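Local coordinates for aminotransferase (Neisseria meningitidis Z2491, PDB 3JTX), which probably catalyses the pyridoxal-phosphate-dependent transfer of amino groups between amino acids and 2-oxo acids, as class I and II aminotransferases do, at residues A[316-321]-A[329-334]; A[312-317]-A[390-395]; A[336-341]-A[368-373]; A[305-310]-A[375-380]. All blocks are in the same frame, centred on the assembly; numbering follows the deposited sequence.

Contact 1 (A[316-321]-A[329-334])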
loop_
_atom_site.group_PDB
_atom_site.type_symbol
_atom_site.label_atom_id
_atom_site.label_comp_id
_atom_site.label_asym_id
_atom_site.label_seq_id
_atom_site.Cartn_x
_atom_site.Cartn_y
_atom_site.Cartn_z
ATOM N N GLN A 316 -27.494 -31.274 16.928
ATOM C CA GLN A 316 -27.899 -32.659 17.102
ATOM C C GLN A 316 -26.784 -33.509 17.683
ATOM O O GLN A 316 -27.060 -34.487 18.338
ATOM C CB GLN A 316 -28.339 -33.272 15.773
ATOM C CG GLN A 316 -29.630 -32.702 15.212
ATOM C CD GLN A 316 -29.901 -33.196 13.811
ATOM O OE1 GLN A 316 -30.738 -34.057 13.609
ATOM N NE2 GLN A 316 -29.167 -32.683 12.844
ATOM N N VAL A 317 -25.531 -33.139 17.421
ATOM C CA VAL A 317 -24.367 -33.942 17.814
ATOM C C VAL A 317 -23.320 -33.125 18.583
ATOM O O VAL A 317 -22.675 -33.651 19.486
ATOM C CB VAL A 317 -23.744 -34.612 16.562
ATOM C CG1 VAL A 317 -22.340 -35.124 16.836
ATOM C CG2 VAL A 317 -24.650 -35.754 16.074
ATOM N N PHE A 318 -23.184 -31.838 18.260
ATOM C CA PHE A 318 -22.111 -31.009 18.810
ATOM C C PHE A 318 -22.579 -30.020 19.854
ATOM O O PHE A 318 -23.736 -29.608 19.864
ATOM C CB PHE A 318 -21.426 -30.238 17.675
ATOM C CG PHE A 318 -20.845 -31.131 16.628
ATOM C CD1 PHE A 318 -19.639 -31.784 16.849
ATOM C CD2 PHE A 318 -21.513 -31.354 15.435
ATOM C CE1 PHE A 318 -19.113 -32.630 15.895
ATOM C CE2 PHE A 318 -20.983 -32.193 14.473
ATOM C CZ PHE A 318 -19.787 -32.843 14.707
ATOM N N ASP A 319 -21.644 -29.627 20.711
ATOM C CA ASP A 319 -21.865 -28.596 21.702
ATOM C C ASP A 319 -21.511 -27.279 21.029
ATOM O O ASP A 319 -20.340 -26.908 20.956
ATOM C CB ASP A 319 -20.976 -28.849 22.920
ATOM C CG ASP A 319 -21.179 -27.830 24.032
ATOM O OD1 ASP A 319 -22.114 -26.998 23.951
ATOM O OD2 ASP A 319 -20.384 -27.869 24.998
ATOM N N VAL A 320 -22.527 -26.590 20.521
ATOM C CA VAL A 320 -22.312 -25.416 19.681
ATOM C C VAL A 320 -23.507 -24.492 19.791
ATOM O O VAL A 320 -24.627 -24.943 20.047
ATOM C CB VAL A 320 -22.100 -25.816 18.190
ATOM C CG1 VAL A 320 -23.319 -26.522 17.654
ATOM C CG2 VAL A 320 -21.757 -24.603 17.321
ATOM N N LYS A 321 -23.253 -23.201 19.611
ATOM C CA LYS A 321 -24.304 -22.182 19.638
ATOM C C LYS A 321 -23.992 -21.094 18.623
ATOM O O LYS A 321 -22.883 -21.019 18.114
ATOM C CB LYS A 321 -24.425 -21.577 21.046
ATOM C CG LYS A 321 -23.194 -20.788 21.508
ATOM N N ILE A 329 -18.209 -20.440 12.422
ATOM C CA ILE A 329 -18.555 -21.304 13.532
ATOM C C ILE A 329 -17.214 -21.894 14.032
ATOM O O ILE A 329 -16.470 -22.510 13.264
ATOM C CB ILE A 329 -19.491 -22.439 13.108
ATOM C CG1 ILE A 329 -20.835 -21.880 12.608
ATOM C CG2 ILE A 329 -19.732 -23.386 14.268
ATOM C CD1 ILE A 329 -21.791 -22.957 12.134
ATOM N N TRP A 330 -16.907 -21.664 15.304
ATOM C CA TRP A 330 -15.712 -22.218 15.954
ATOM C C TRP A 330 -16.176 -23.489 16.652
ATOM O O TRP A 330 -16.595 -23.468 17.815
ATOM C CB TRP A 330 -15.147 -21.145 16.905
ATOM C CG TRP A 330 -13.834 -21.369 17.633
ATOM C CD1 TRP A 330 -13.620 -21.198 18.991
ATOM C CD2 TRP A 330 -12.554 -21.677 17.070
ATOM N NE1 TRP A 330 -12.303 -21.405 19.294
ATOM C CE2 TRP A 330 -11.626 -21.714 18.139
ATOM C CE3 TRP A 330 -12.102 -21.943 15.771
ATOM C CZ2 TRP A 330 -10.271 -22.019 17.948
ATOM C CZ3 TRP A 330 -10.752 -22.262 15.582
ATOM C CH2 TRP A 330 -9.853 -22.274 16.657
ATOM N N LEU A 331 -16.115 -24.602 15.929
ATOM C CA LEU A 331 -16.758 -25.834 16.351
ATOM C C LEU A 331 -15.867 -26.687 17.263
ATOM O O LEU A 331 -14.767 -27.104 16.880
ATOM C CB LEU A 331 -17.186 -26.646 15.123
ATOM C CG LEU A 331 -17.974 -27.921 15.444
ATOM C CD1 LEU A 331 -19.348 -27.557 16.035
ATOM C CD2 LEU A 331 -18.125 -28.823 14.218
ATOM N N LYS A 332 -16.359 -26.949 18.470
ATOM C CA LYS A 332 -15.678 -27.830 19.411
ATOM C C LYS A 332 -15.743 -29.272 18.909
ATOM O O LYS A 332 -16.824 -29.816 18.681
ATOM C CB LYS A 332 -16.305 -27.710 20.810
ATOM C CG LYS A 332 -15.536 -28.444 21.921
ATOM C CD LYS A 332 -16.235 -28.289 23.292
ATOM C CE LYS A 332 -15.864 -29.413 24.262
ATOM N NZ LYS A 332 -16.507 -29.261 25.616
ATOM N N VAL A 333 -14.565 -29.871 18.734
ATOM C CA VAL A 333 -14.421 -31.234 18.270
ATOM C C VAL A 333 -14.619 -32.192 19.459
ATOM O O VAL A 333 -13.873 -32.119 20.441
ATOM C CB VAL A 333 -13.021 -31.457 17.649
ATOM C CG1 VAL A 333 -12.811 -32.937 17.289
ATOM C CG2 VAL A 333 -12.846 -30.537 16.428
ATOM N N PRO A 334 -15.608 -33.095 19.368
ATOM C CA PRO A 334 -15.930 -33.999 20.481
ATOM C C PRO A 334 -14.731 -34.693 21.157
ATOM O O PRO A 334 -14.616 -34.631 22.387
ATOM C CB PRO A 334 -16.879 -35.000 19.841
ATOM C CG PRO A 334 -17.627 -34.168 18.819
ATOM C CD PRO A 334 -16.589 -33.218 18.269
HETATM O O HOH W 1 -18.834 -30.573 20.339
HETATM O O HOH W 2 -18.672 -25.527 19.425
#

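Contact 2 (A[312-317]-A[390-395])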
loop_
_atom_site.group_PDB
_atom_site.type_symbol
_atom_site.label_atom_id
_atom_site.label_comp_id
_atom_site.label_asym_id
_atom_site.label_seq_id
_atom_site.Cartn_x
_atom_site.Cartn_y
_atom_site.Cartn_z
ATOM N N PRO A 312 -28.947 -25.346 14.366
ATOM C CA PRO A 312 -29.763 -26.443 14.917
ATOM C C PRO A 312 -29.422 -27.825 14.345
ATOM O O PRO A 312 -29.606 -28.830 15.037
ATOM C CB PRO A 312 -31.214 -26.054 14.585
ATOM C CG PRO A 312 -31.159 -24.808 13.801
ATOM C CD PRO A 312 -29.748 -24.347 13.639
ATOM N N ILE A 313 -28.925 -27.886 13.108
ATOM C CA ILE A 313 -28.502 -29.178 12.542
ATOM C C ILE A 313 -27.283 -29.682 13.325
ATOM O O ILE A 313 -27.278 -30.808 13.816
ATOM C CB ILE A 313 -28.198 -29.099 11.024
ATOM C CG1 ILE A 313 -29.477 -28.800 10.238
ATOM C CG2 ILE A 313 -27.616 -30.413 10.509
ATOM C CD1 ILE A 313 -29.233 -28.492 8.775
ATOM N N LEU A 314 -26.274 -28.827 13.481
ATOM C CA LEU A 314 -25.056 -29.230 14.187
ATOM C C LEU A 314 -25.327 -29.573 15.656
ATOM O O LEU A 314 -24.683 -30.463 16.233
ATOM C CB LEU A 314 -23.984 -28.126 14.095
ATOM C CG LEU A 314 -23.370 -27.869 12.712
ATOM C CD1 LEU A 314 -22.403 -26.667 12.787
ATOM C CD2 LEU A 314 -22.686 -29.142 12.149
ATOM N N GLN A 315 -26.284 -28.880 16.260
ATOM C CA GLN A 315 -26.612 -29.111 17.675
ATOM C C GLN A 315 -27.163 -30.512 17.967
ATOM O O GLN A 315 -27.274 -30.892 19.121
ATOM C CB GLN A 315 -27.579 -28.043 18.187
ATOM C CG GLN A 315 -26.912 -26.705 18.482
ATOM C CD GLN A 315 -27.910 -25.610 18.811
ATOM O OE1 GLN A 315 -29.070 -25.662 18.395
ATOM N NE2 GLN A 315 -27.460 -24.607 19.555
ATOM N N GLN A 316 -27.494 -31.274 16.928
ATOM C CA GLN A 316 -27.899 -32.659 17.102
ATOM C C GLN A 316 -26.784 -33.509 17.683
ATOM O O GLN A 316 -27.060 -34.487 18.338
ATOM C CB GLN A 316 -28.339 -33.272 15.773
ATOM C CG GLN A 316 -29.630 -32.702 15.212
ATOM C CD GLN A 316 -29.901 -33.196 13.811
ATOM O OE1 GLN A 316 -30.738 -34.057 13.609
ATOM N NE2 GLN A 316 -29.167 -32.683 12.844
ATOM N N VAL A 317 -25.531 -33.139 17.421
ATOM C CA VAL A 317 -24.367 -33.942 17.814
ATOM C C VAL A 317 -23.320 -33.125 18.583
ATOM O O VAL A 317 -22.675 -33.651 19.486
ATOM C CB VAL A 317 -23.744 -34.612 16.562
ATOM C CG1 VAL A 317 -22.340 -35.124 16.836
ATOM C CG2 VAL A 317 -24.650 -35.754 16.074
ATOM N N ASP A 390 -24.093 -33.626 6.470
ATOM C CA ASP A 390 -23.065 -34.626 6.214
ATOM C C ASP A 390 -22.093 -34.737 7.389
ATOM O O ASP A 390 -21.705 -35.844 7.758
ATOM C CB ASP A 390 -22.324 -34.322 4.901
ATOM C CG ASP A 390 -23.223 -34.495 3.657
ATOM O OD1 ASP A 390 -24.286 -35.137 3.765
ATOM O OD2 ASP A 390 -22.876 -33.982 2.581
ATOM N N ILE A 391 -21.711 -33.604 7.985
ATOM C CA ILE A 391 -20.822 -33.633 9.150
ATOM C C ILE A 391 -21.493 -34.409 10.311
ATOM O O ILE A 391 -20.880 -35.287 10.921
ATOM C CB ILE A 391 -20.399 -32.206 9.600
ATOM C CG1 ILE A 391 -19.508 -31.552 8.537
ATOM C CG2 ILE A 391 -19.645 -32.243 10.940
ATOM C CD1 ILE A 391 -19.349 -30.028 8.663
ATOM N N VAL A 392 -22.755 -34.086 10.593
ATOM C CA VAL A 392 -23.499 -34.727 11.679
ATOM C C VAL A 392 -23.584 -36.243 11.505
ATOM O O VAL A 392 -23.375 -36.993 12.473
ATOM C CB VAL A 392 -24.922 -34.108 11.851
ATOM C CG1 VAL A 392 -25.843 -35.033 12.667
ATOM C CG2 VAL A 392 -24.830 -32.721 12.486
ATOM N N SER A 393 -23.860 -36.715 10.292
ATOM C CA SER A 393 -24.006 -38.165 10.103
ATOM C C SER A 393 -22.682 -38.911 10.299
ATOM O O SER A 393 -22.695 -40.075 10.672
ATOM C CB SER A 393 -24.644 -38.519 8.755
ATOM O OG SER A 393 -23.876 -38.017 7.687
ATOM N N LEU A 394 -21.551 -38.248 10.070
ATOM C CA LEU A 394 -20.239 -38.853 10.340
ATOM C C LEU A 394 -19.898 -38.907 11.835
ATOM O O LEU A 394 -19.026 -39.693 12.243
ATOM C CB LEU A 394 -19.127 -38.100 9.613
ATOM C CG LEU A 394 -19.135 -38.138 8.087
ATOM C CD1 LEU A 394 -18.172 -37.065 7.536
ATOM C CD2 LEU A 394 -18.786 -39.538 7.572
ATOM N N TYR A 395 -20.571 -38.086 12.640
ATOM C CA TYR A 395 -20.303 -38.013 14.088
ATOM C C TYR A 395 -21.499 -38.440 14.949
ATOM O O TYR A 395 -21.524 -38.183 16.139
ATOM C CB TYR A 395 -19.729 -36.619 14.450
ATOM C CG TYR A 395 -18.325 -36.537 13.921
ATOM C CD1 TYR A 395 -18.073 -36.127 12.610
ATOM C CD2 TYR A 395 -17.258 -37.005 14.681
ATOM C CE1 TYR A 395 -16.776 -36.125 12.097
ATOM C CE2 TYR A 395 -15.964 -37.006 14.181
ATOM C CZ TYR A 395 -15.733 -36.590 12.887
ATOM O OH TYR A 395 -14.452 -36.618 12.399
#

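Contact 3 (A[336-341]-A[368-373])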
loop_
_atom_site.group_PDB
_atom_site.type_symbol
_atom_site.label_atom_id
_atom_site.label_comp_id
_atom_site.label_asym_id
_atom_site.label_seq_id
_atom_site.Cartn_x
_atom_site.Cartn_y
_atom_site.Cartn_z
ATOM N N GLY A 336 -11.542 -33.889 20.777
ATOM C CA GLY A 336 -10.424 -32.961 20.906
ATOM C C GLY A 336 -9.407 -32.945 19.769
ATOM O O GLY A 336 -8.511 -32.109 19.780
ATOM N N ASP A 337 -9.522 -33.854 18.797
ATOM C CA ASP A 337 -8.518 -33.979 17.742
ATOM C C ASP A 337 -9.005 -33.282 16.462
ATOM O O ASP A 337 -9.636 -33.894 15.601
ATOM C CB ASP A 337 -8.171 -35.448 17.490
ATOM C CG ASP A 337 -6.971 -35.628 16.577
ATOM O OD1 ASP A 337 -6.555 -34.661 15.903
ATOM O OD2 ASP A 337 -6.444 -36.750 16.524
ATOM N N ASP A 338 -8.689 -31.999 16.349
ATOM C CA ASP A 338 -9.136 -31.187 15.227
ATOM C C ASP A 338 -8.477 -31.585 13.899
ATOM O O ASP A 338 -9.075 -31.408 12.832
ATOM C CB ASP A 338 -8.949 -29.694 15.514
ATOM C CG ASP A 338 -7.552 -29.355 16.009
ATOM O OD1 ASP A 338 -7.188 -29.812 17.126
ATOM O OD2 ASP A 338 -6.808 -28.655 15.279
ATOM N N LEU A 339 -7.264 -32.137 13.966
ATOM C CA LEU A 339 -6.570 -32.622 12.778
ATOM C C LEU A 339 -7.291 -33.852 12.209
ATOM O O LEU A 339 -7.576 -33.909 11.013
ATOM C CB LEU A 339 -5.128 -32.994 13.128
ATOM C CG LEU A 339 -4.201 -33.317 11.966
ATOM C CD1 LEU A 339 -4.225 -32.161 10.927
ATOM C CD2 LEU A 339 -2.788 -33.566 12.513
ATOM N N ALA A 340 -7.600 -34.812 13.079
ATOM C CA ALA A 340 -8.295 -36.034 12.675
ATOM C C ALA A 340 -9.711 -35.706 12.182
ATOM O O ALA A 340 -10.187 -36.339 11.254
ATOM C CB ALA A 340 -8.338 -37.048 13.816
ATOM N N PHE A 341 -10.348 -34.700 12.788
ATOM C CA PHE A 341 -11.671 -34.213 12.353
ATOM C C PHE A 341 -11.647 -33.695 10.899
ATOM O O PHE A 341 -12.438 -34.118 10.060
ATOM C CB PHE A 341 -12.140 -33.113 13.304
ATOM C CG PHE A 341 -13.610 -32.827 13.238
ATOM C CD1 PHE A 341 -14.512 -33.618 13.936
ATOM C CD2 PHE A 341 -14.087 -31.745 12.523
ATOM C CE1 PHE A 341 -15.885 -33.354 13.876
ATOM C CE2 PHE A 341 -15.450 -31.462 12.471
ATOM C CZ PHE A 341 -16.348 -32.268 13.146
ATOM N N PRO A 368 -4.521 -22.830 22.228
ATOM C CA PRO A 368 -5.956 -22.623 22.393
ATOM C C PRO A 368 -6.769 -22.796 21.085
ATOM O O PRO A 368 -7.983 -22.594 21.097
ATOM C CB PRO A 368 -6.034 -21.184 22.907
ATOM C CG PRO A 368 -4.872 -20.514 22.263
ATOM C CD PRO A 368 -3.788 -21.549 22.220
ATOM N N GLY A 369 -6.087 -23.117 19.981
ATOM C CA GLY A 369 -6.730 -23.568 18.752
ATOM C C GLY A 369 -7.008 -25.062 18.710
ATOM O O GLY A 369 -7.917 -25.508 18.017
ATOM N N GLU A 370 -6.246 -25.849 19.462
ATOM C CA GLU A 370 -6.447 -27.303 19.469
ATOM C C GLU A 370 -7.831 -27.656 19.986
ATOM O O GLU A 370 -8.328 -27.040 20.931
ATOM C CB GLU A 370 -5.426 -28.003 20.351
ATOM C CG GLU A 370 -4.061 -28.154 19.746
ATOM C CD GLU A 370 -3.125 -29.004 20.611
ATOM O OE1 GLU A 370 -3.610 -29.657 21.559
ATOM O OE2 GLU A 370 -1.906 -29.005 20.330
ATOM N N GLY A 371 -8.462 -28.648 19.360
ATOM C CA GLY A 371 -9.777 -29.102 19.808
ATOM C C GLY A 371 -10.943 -28.369 19.172
ATOM O O GLY A 371 -12.097 -28.637 19.516
ATOM N N TYR A 372 -10.643 -27.462 18.237
ATOM C CA TYR A 372 -11.646 -26.703 17.486
ATOM C C TYR A 372 -11.317 -26.727 16.014
ATOM O O TYR A 372 -10.161 -26.856 15.662
ATOM C CB TYR A 372 -11.652 -25.237 17.931
ATOM C CG TYR A 372 -12.220 -25.056 19.309
ATOM C CD1 TYR A 372 -13.579 -24.826 19.496
ATOM C CD2 TYR A 372 -11.405 -25.138 20.431
ATOM C CE1 TYR A 372 -14.113 -24.681 20.768
ATOM C CE2 TYR A 372 -11.936 -24.985 21.718
ATOM C CZ TYR A 372 -13.289 -24.768 21.873
ATOM O OH TYR A 372 -13.824 -24.628 23.139
ATOM N N VAL A 373 -12.344 -26.610 15.167
ATOM C CA VAL A 373 -12.151 -26.306 13.757
ATOM C C VAL A 373 -12.913 -25.039 13.411
ATOM O O VAL A 373 -14.012 -24.789 13.932
ATOM C CB VAL A 373 -12.586 -27.474 12.810
ATOM C CG1 VAL A 373 -11.719 -28.691 13.031
ATOM C CG2 VAL A 373 -14.101 -27.834 12.970
#

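Contact 4 (A[305-310]-A[375-380])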
loop_
_atom_site.group_PDB
_atom_site.type_symbol
_atom_site.label_atom_id
_atom_site.label_comp_id
_atom_site.label_asym_id
_atom_site.label_seq_id
_atom_site.Cartn_x
_atom_site.Cartn_y
_atom_site.Cartn_z
ATOM N N GLU A 305 -29.677 -16.423 7.389
ATOM C CA GLU A 305 -30.406 -17.594 6.897
ATOM C C GLU A 305 -29.533 -18.836 7.053
ATOM O O GLU A 305 -29.975 -19.860 7.553
ATOM C CB GLU A 305 -30.797 -17.380 5.432
ATOM C CG GLU A 305 -31.582 -18.518 4.810
ATOM C CD GLU A 305 -31.856 -18.325 3.313
ATOM O OE1 GLU A 305 -31.231 -17.436 2.675
ATOM O OE2 GLU A 305 -32.689 -19.092 2.779
ATOM N N LYS A 306 -28.266 -18.732 6.662
ATOM C CA LYS A 306 -27.360 -19.866 6.779
ATOM C C LYS A 306 -27.238 -20.364 8.229
ATOM O O LYS A 306 -27.360 -21.561 8.489
ATOM C CB LYS A 306 -25.963 -19.507 6.253
ATOM C CG LYS A 306 -25.919 -19.173 4.765
ATOM C CD LYS A 306 -24.508 -18.827 4.315
ATOM C CE LYS A 306 -24.485 -17.802 3.184
ATOM N NZ LYS A 306 -23.080 -17.563 2.726
ATOM N N PHE A 307 -26.973 -19.444 9.158
ATOM C CA PHE A 307 -26.775 -19.800 10.566
ATOM C C PHE A 307 -28.058 -20.348 11.194
ATOM O O PHE A 307 -28.005 -21.290 11.977
ATOM C CB PHE A 307 -26.280 -18.604 11.379
ATOM C CG PHE A 307 -24.791 -18.410 11.331
ATOM C CD1 PHE A 307 -23.970 -19.039 12.250
ATOM C CD2 PHE A 307 -24.221 -17.607 10.371
ATOM C CE1 PHE A 307 -22.600 -18.863 12.215
ATOM C CE2 PHE A 307 -22.852 -17.416 10.324
ATOM C CZ PHE A 307 -22.035 -18.051 11.255
ATOM N N GLU A 308 -29.197 -19.736 10.852
ATOM C CA GLU A 308 -30.492 -20.159 11.347
ATOM C C GLU A 308 -30.762 -21.632 11.074
ATOM O O GLU A 308 -31.385 -22.298 11.884
ATOM C CB GLU A 308 -31.613 -19.341 10.700
ATOM C CG GLU A 308 -31.947 -18.098 11.445
ATOM C CD GLU A 308 -32.969 -17.233 10.722
ATOM O OE1 GLU A 308 -33.414 -17.604 9.601
ATOM O OE2 GLU A 308 -33.310 -16.170 11.285
ATOM N N ARG A 309 -30.293 -22.122 9.927
ATOM C CA ARG A 309 -30.518 -23.502 9.519
ATOM C C ARG A 309 -29.394 -24.439 9.969
ATOM O O ARG A 309 -29.660 -25.565 10.394
ATOM C CB ARG A 309 -30.707 -23.558 8.008
ATOM C CG ARG A 309 -31.902 -22.718 7.548
ATOM C CD ARG A 309 -32.160 -22.812 6.053
ATOM N NE ARG A 309 -32.479 -24.179 5.634
ATOM C CZ ARG A 309 -32.510 -24.607 4.368
ATOM N NH1 ARG A 309 -32.271 -23.775 3.355
ATOM N NH2 ARG A 309 -32.790 -25.882 4.118
ATOM N N VAL A 310 -28.148 -23.965 9.909
ATOM C CA VAL A 310 -26.983 -24.787 10.237
ATOM C C VAL A 310 -26.830 -25.073 11.741
ATOM O O VAL A 310 -26.516 -26.200 12.127
ATOM C CB VAL A 310 -25.668 -24.150 9.683
ATOM C CG1 VAL A 310 -24.445 -24.849 10.238
ATOM C CG2 VAL A 310 -25.663 -24.164 8.163
ATOM N N ILE A 375 -15.109 -23.181 10.757
ATOM C CA ILE A 375 -15.992 -23.369 9.605
ATOM C C ILE A 375 -16.516 -21.996 9.196
ATOM O O ILE A 375 -17.053 -21.273 10.040
ATOM C CB ILE A 375 -17.207 -24.271 9.992
ATOM C CG1 ILE A 375 -16.742 -25.667 10.383
ATOM C CG2 ILE A 375 -18.197 -24.381 8.868
ATOM C CD1 ILE A 375 -17.806 -26.504 11.151
ATOM N N ALA A 376 -16.330 -21.626 7.928
ATOM C CA ALA A 376 -16.832 -20.367 7.376
ATOM C C ALA A 376 -18.092 -20.650 6.577
ATOM O O ALA A 376 -18.070 -21.502 5.699
ATOM C CB ALA A 376 -15.758 -19.700 6.470
ATOM N N LEU A 377 -19.179 -19.944 6.875
ATOM C CA LEU A 377 -20.434 -20.098 6.142
ATOM C C LEU A 377 -20.521 -19.068 5.006
ATOM O O LEU A 377 -21.389 -18.186 4.992
ATOM C CB LEU A 377 -21.630 -19.985 7.097
ATOM C CG LEU A 377 -21.720 -21.047 8.217
ATOM C CD1 LEU A 377 -23.049 -20.939 8.969
ATOM C CD2 LEU A 377 -21.517 -22.467 7.706
ATOM N N VAL A 378 -19.626 -19.208 4.035
ATOM C CA VAL A 378 -19.546 -18.274 2.905
ATOM C C VAL A 378 -20.170 -18.819 1.615
ATOM O O VAL A 378 -20.646 -18.044 0.789
ATOM C CB VAL A 378 -18.089 -17.797 2.666
ATOM C CG1 VAL A 378 -17.609 -16.978 3.881
ATOM C CG2 VAL A 378 -17.141 -18.956 2.400
ATOM N N ALA A 379 -20.166 -20.141 1.454
ATOM C CA ALA A 379 -20.875 -20.800 0.364
ATOM C C ALA A 379 -22.384 -20.588 0.520
ATOM O O ALA A 379 -22.846 -20.102 1.561
ATOM C CB ALA A 379 -20.540 -22.275 0.358
ATOM N N ASP A 380 -23.163 -20.956 -0.493
ATOM C CA ASP A 380 -24.612 -20.721 -0.426
ATOM C C ASP A 380 -25.279 -21.612 0.606
ATOM O O ASP A 380 -24.702 -22.618 1.042
ATOM C CB ASP A 380 -25.307 -20.822 -1.787
ATOM C CG ASP A 380 -25.231 -22.202 -2.418
ATOM O OD1 ASP A 380 -25.308 -23.250 -1.734
ATOM O OD2 ASP A 380 -25.113 -22.213 -3.647
#

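Contact 1 (A[316-321]-A[329-334])
Phe318 is held between Leu331 on one face and Val317 of its own segment on the other. Leu331 CD2 lies 4.1 Å from the ring centroid of Phe318, only 4° off the ring normal, so this is a CH-pi contact over the middle of the face. The two side chains cross at about a right angle. Pro334 comes in at the ring edge, in the ring plane, with its CD 3.5 Å from Phe318 CE1. The other methyl, Leu331 CD1, lies against two CB atoms, 3.8 Å from Phe318 CB and 3.9 Å from Val320 CB. Val320 CG2 meets Ile329 CG2 at 3.9 Å and closes the apolar row. The polar backbone is joined by water. One water accepts from Asp319 N and donates to Lys332 O, at 2.7 Å from that oxygen. A second accepts from Lys332 N and donates to Asp319 O, also at 2.7 Å, with a weak bond to Trp330 O. At the solvent side Asp319 and Lys332 carry opposite charges but stay beyond salt-bridge distance. Segment 316-321 is irregular, but its register is antiparallel to strand 328-332: Asp319 is opposite Lys332, and Val320 opposite Leu331. Two waters stand in for direct strand pairing at this outermost strand of the small antiparallel sheet. That sheet belongs to the C-terminal small domain of the fold type I aminotransferases.

Contact 2 (A[312-317]-A[390-395])
In the C-terminal small domain, the end of helix 294-314 and the loop after it pack on helix 381-394, where Val392 meets Ile313, Leu314 and Val317. Val392 works with both branches. Val392 CG1, anti to the backbone N (chi1 163°), is 3.7 Å from Val317 CG2, and the two valines lie alongside, pointing opposite ways. Val392 CG2 presses 3.4 Å from Ile313 O and also touches Ile313 CG2 and Leu314 CD2 more loosely. The other methyl of Val317 reaches Tyr395. Val317 CG1 lies 3.2 Å from Tyr395 O and 3.8 Å from Tyr395 CB. The Tyr395 ring leads away from this contact, and its hydroxyl is hydrogen-bonded to Asn344. Gln316 folds back over the helix it follows. Gln316 NE2 donates to Ile313 O at 2.8 Å in a nearly straight bond (167°), with the acceptor in the amide plane. Ile313 O also accepts from Gln316 N, and Gln316 OE1 is hydrogen-bonded to Arg396. Methyl groups thus carry the join, packing on one another and also on two backbone carbonyls. The carbonyl that Val392 CG2 abuts already has two N-H donors from its own segment, so a methyl group can cover it without leaving it unsatisfied.

Contact 3 (A[336-341]-A[368-373])
Asp338 OD1 is gripped by two donors. Gly371 N gives Asp338 OD1 a hydrogen bond of 2.8 Å that is almost perfectly straight (177°), and Arg357 forms a salt bridge to the same oxygen. The N-H of Gly371 comes from above the carboxylate plane, 58° out of it. The first torsion of Asp338 (chi1 50°) sets CG between the backbone N and the carbonyl carbon. Asp338 CB lies 3.1 Å from Tyr372 O. Gly336 O meets Gly371 CA at 3.3 Å, a CA-H...O contact. Gly371 is the third residue of a type II beta turn that runs from Gly369 to Tyr372, and its positive phi suits glycine. Any side chain at this point would crowd the Glu370 carbonyl. Beside the polar bond the contact becomes apolar. Val373 CG1 packs 3.9 Å from Asp338 CB and 3.9 Å from Phe341 CD2, and the Phe341 and Val373 side chains cross at about a right angle. Asp337 is the N-cap of the helix, and Asp337 OD1 accepts from Ala340 N at 3.0 Å. The start of the helix and the arginine would probably both help to stabilise the negative charge of Asp338. In the fold the contact ties the first turn of helix 338-349 to the turn that leads into strand 372-376. That strand lies between 328-332 and 354-355 in the small sheet, and Phe341 also packs on Leu331 of the outer strand.

Contact 4 (A[305-310]-A[375-380])
Lys306 NZ is held by three consecutive backbone carbonyls, those of Leu377, Val378 and Ala379. The bonds from Lys306 NZ to Ala379 O (2.8 Å) and Leu377 O (2.9 Å) are sound. The one from Lys306 NZ to Val378 O, at 3.1 Å, is weak. In both sound bonds the donor sits above the carbonyl plane, about 40° out of it. His42 is a further hydrogen-bond partner of the amine. The lysine chain bends at chi3 (-148°), which places Lys306 CE 3.3 Å from Ala379 O. The lysine thus serves as donor to carbonyls at a point where the chain has left strand 372-376 and turns toward helix 381-394. The next residue, Asp380, is the N-cap of that helix. Beside this polar site lies a purely apolar one. Leu377 CD1 is centred over one face of the Phe307 ring, 3.6 Å from the centroid and 3° off the normal, a CH-pi contact. The same methyl, Leu377 CD1, lies 4.2 Å from Val310 CB. Phe307 and Val310 also pack on Ile329 of the neighbouring strand. The contact is buried, and the amine has backbone carbonyls and His42 as partners. Two sound carbonyl bonds, with a weaker third, would probably favour the charged amine, and the carbonyl oxygens gain a donor from it.

All four contacts lie in the C-terminal part of the chain. Contacts 1, 3 and 4 use strands of its small three-stranded sheet, and contact 2 joins the helices next to it. Contacts 1 and 2 share Gln316 and Val317, and their centres are about 9 Å apart. Contact 1 joins contact 3 by strand pairing: Leu331 N is 2.9 Å from Val373 O. It joins contact 4 in the same way, with Ile329 N 2.8 Å from Ile375 O. Contacts 2 and 4 both use helix 294-314. Contacts 3 and 4 share strand 372-376 but have centres about 20 Å apart. The pyridoxal phosphate is carried by Lys245, which belongs to none of the segments. The contacts are packing within the C-terminal part.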